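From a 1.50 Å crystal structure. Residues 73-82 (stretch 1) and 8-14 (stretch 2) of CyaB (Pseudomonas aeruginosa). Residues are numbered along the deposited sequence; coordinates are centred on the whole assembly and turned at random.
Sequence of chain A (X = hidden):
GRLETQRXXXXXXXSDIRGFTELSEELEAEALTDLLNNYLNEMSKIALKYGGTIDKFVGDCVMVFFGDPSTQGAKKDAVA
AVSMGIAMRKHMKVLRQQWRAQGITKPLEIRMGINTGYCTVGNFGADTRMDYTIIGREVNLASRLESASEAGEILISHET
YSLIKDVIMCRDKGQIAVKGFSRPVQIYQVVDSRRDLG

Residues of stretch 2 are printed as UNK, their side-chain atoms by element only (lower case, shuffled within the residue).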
# COMPACT_ATOMS: atom_id res chain seq x y z
N GLY A 73 -1.49 6.21 26.47
CA GLY A 73 -0.99 7.59 26.40
C GLY A 73 0.10 7.65 25.35
O GLY A 73 0.60 6.60 24.94
N ALA A 74 0.34 8.84 24.86
CA ALA A 74 1.09 9.03 23.60
C ALA A 74 2.49 8.47 23.79
O ALA A 74 3.01 7.79 22.88
CB ALA A 74 1.20 10.49 23.28
N LYS A 75 3.12 8.70 24.95
CA LYS A 75 4.52 8.25 25.12
C LYS A 75 4.62 6.74 25.16
O LYS A 75 5.44 6.15 24.44
CB LYS A 75 5.05 8.83 26.41
CG LYS A 75 6.31 8.33 26.83
CD LYS A 75 7.06 9.31 27.81
CE LYS A 75 8.43 8.72 28.07
NZ LYS A 75 9.05 9.14 29.37
N LYS A 76 3.83 6.06 25.98
CA LYS A 76 3.89 4.60 25.99
C LYS A 76 3.43 3.96 24.70
O LYS A 76 3.98 2.94 24.32
CB LYS A 76 3.08 3.96 27.18
CG LYS A 76 3.77 4.19 28.49
CD LYS A 76 2.89 3.46 29.61
CE LYS A 76 3.25 3.89 31.00
NZ LYS A 76 4.71 3.87 31.32
N ASP A 77 2.53 4.60 23.98
CA ASP A 77 2.11 4.04 22.69
C ASP A 77 3.32 4.07 21.71
O ASP A 77 3.54 3.13 20.97
CB ASP A 77 0.89 4.78 22.06
CG ASP A 77 -0.42 4.62 22.82
OD1 ASP A 77 -0.57 3.68 23.61
OD2 ASP A 77 -1.30 5.43 22.59
N ALA A 78 4.01 5.18 21.73
CA ALA A 78 5.20 5.33 20.84
C ALA A 78 6.32 4.41 21.28
O ALA A 78 6.95 3.76 20.40
CB ALA A 78 5.68 6.78 20.86
N VAL A 79 6.61 4.35 22.59
CA VAL A 79 7.62 3.40 23.05
C VAL A 79 7.22 1.97 22.63
O VAL A 79 8.08 1.16 22.22
CB VAL A 79 7.80 3.49 24.54
CG1 VAL A 79 8.68 2.37 25.10
CG2 VAL A 79 8.45 4.86 24.82
N ALA A 80 5.92 1.60 22.79
CA ALA A 80 5.53 0.27 22.41
C ALA A 80 5.73 -0.06 20.91
O ALA A 80 6.28 -1.14 20.52
CB ALA A 80 4.03 0.05 22.81
N ALA A 81 5.40 0.96 20.05
CA ALA A 81 5.52 0.73 18.62
C ALA A 81 7.03 0.55 18.31
O ALA A 81 7.36 -0.28 17.51
CB ALA A 81 5.03 1.97 17.86
N VAL A 82 7.88 1.43 18.80
CA VAL A 82 9.33 1.30 18.41
C VAL A 82 9.94 0.05 19.00
O VAL A 82 10.80 -0.58 18.34
CB VAL A 82 10.00 2.58 18.84
CG1 VAL A 82 11.55 2.61 18.51
CG2 VAL A 82 9.42 3.75 18.02
N UNK A 8 -7.49 10.92 16.28
CA UNK A 8 -6.81 10.49 17.51
C UNK A 8 -5.28 10.52 17.27
O UNK A 8 -4.89 10.28 16.12
c UNK A 8 -7.22 9.08 17.86
n UNK A 8 -9.71 6.09 20.22
c UNK A 8 -8.55 6.87 19.63
c UNK A 8 -9.08 7.52 18.39
c UNK A 8 -8.67 9.01 18.35
N UNK A 9 -4.52 10.75 18.34
CA UNK A 9 -2.99 10.73 18.22
C UNK A 9 -2.63 9.24 18.23
O UNK A 9 -2.93 8.53 19.20
c UNK A 9 -0.81 11.47 19.17
c UNK A 9 -0.22 12.40 20.16
c UNK A 9 -0.22 13.83 19.71
n UNK A 9 0.63 14.57 20.72
c UNK A 9 -2.40 11.43 19.40
N UNK A 10 -2.00 8.77 17.17
CA UNK A 10 -1.55 7.41 17.03
C UNK A 10 -0.05 7.39 16.73
O UNK A 10 0.46 8.34 16.19
c UNK A 10 -4.32 6.12 17.06
c UNK A 10 -2.26 6.72 15.90
c UNK A 10 -3.78 6.77 15.85
c UNK A 10 -4.26 6.00 14.64
N UNK A 11 0.59 6.27 17.07
CA UNK A 11 1.91 5.93 16.45
C UNK A 11 1.60 4.87 15.42
O UNK A 11 0.98 3.82 15.70
o UNK A 11 3.22 6.68 18.33
c UNK A 11 4.31 5.15 16.81
c UNK A 11 2.93 5.55 17.51
N UNK A 12 2.10 5.10 14.23
CA UNK A 12 1.83 4.27 13.05
C UNK A 12 3.11 3.65 12.51
O UNK A 12 4.13 4.36 12.42
c UNK A 12 1.16 5.08 11.86
c UNK A 12 -0.10 5.82 12.39
c UNK A 12 0.93 4.23 10.66
N UNK A 13 3.11 2.34 12.26
CA UNK A 13 4.29 1.56 11.91
C UNK A 13 4.02 0.89 10.58
O UNK A 13 2.93 0.29 10.36
c UNK A 13 6.67 -0.56 13.20
c UNK A 13 4.41 0.46 13.02
c UNK A 13 7.57 -1.59 12.92
c UNK A 13 5.35 -0.61 12.67
c UNK A 13 5.96 -2.75 11.51
c UNK A 13 4.99 -1.69 11.82
c UNK A 13 7.24 -2.69 12.06
N UNK A 14 5.00 1.00 9.66
CA UNK A 14 5.02 0.23 8.47
C UNK A 14 6.29 -0.52 8.33
O UNK A 14 7.36 0.03 8.66
c UNK A 14 3.52 1.68 6.92
c UNK A 14 0.97 2.72 6.43
c UNK A 14 1.31 1.48 5.91
c UNK A 14 1.85 3.37 7.24
c UNK A 14 2.61 0.99 6.08
c UNK A 14 4.90 1.12 7.17
c UNK A 14 3.10 2.80 7.53
O HOH W 1 -0.93 7.64 20.94
O HOH W 2 1.74 7.76 20.26

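Position 8 opens the strand segment with four carbons in an unbranched row ending in a nitrogen, and this side chain does not reach stretch 1. That chain is lysine, Lys8; its NZ is hydrogen-bonded elsewhere in the structure.

Position 9 carries the same set, four carbons in a row and a terminal nitrogen. The CA-to-CB bond points toward the helix, and what meets stretch 1 is aliphatic: the third side-chain carbon lies 3.9 Å from CB of Ala74. It too is lysine, and the touching carbon is CD of Lys9. The methylene part of the long chain lies against Ala74 at the start of the helix, while NZ reaches beyond that contact.

Position 10 has four carbons, forked at the second, and no polar atom; none of them touches the helix. This is leucine. Leu10 points away, as strand alternation requires, and is buried.

Position 11 shows one carbon bearing an oxygen and another carbon. The oxygen sits 3.5 Å from both CA and CB of Ala78, and the end carbon packs 3.4 Å from CB of Ala81. The beta-branched pattern is that of threonine, so the oxygen is OG1 and the end carbon CG2. Thr11 is the centre of the contact, with the largest covered area of any residue in the two stretches. Those are contacts rather than hydrogen bonds; OG1 finds a polar partner in water 2, 2.7 Å from its O atom.

Position 12 has three carbons, one carrying the other two, and leaves the helix untouched: valine. Val12 turns away.

Position 13 holds one carbon followed by a six-carbon ring, with no oxygen. It points toward the helix, and a ring carbon comes within 4.4 Å of Ala81 O, which approaches the ring obliquely. Hence phenylalanine, Phe13, the ring carbon being CD1.

Position 14 repeats one carbon and a six-carbon ring, out of reach of stretch 1. It is a second phenylalanine, Phe14.

The rule is simple: helix and strand run nearly parallel, 10° apart, and alternate strand residues 9, 11 and 13 face the helix. Alanines on the helix side, Ala74, Ala78 and Ala81, go with the close approach, CA of Ala78 lying 5.5 Å from CA of Thr11. No direct hydrogen bond crosses, so water supplies the polar links. Water 1 donates to Lys9 O and to Asp77 OD2, its O atom 2.8 Å from each; water 2 joins Thr11 OG1 to Ala74 O, donating to the latter with its O atom 2.9 Å away. Methyl packing on Ala81 and two bridging waters toward the start of the helix together make a compact contact of 270 Å².

Stretch 2, residues 8-14: KKLTVFF
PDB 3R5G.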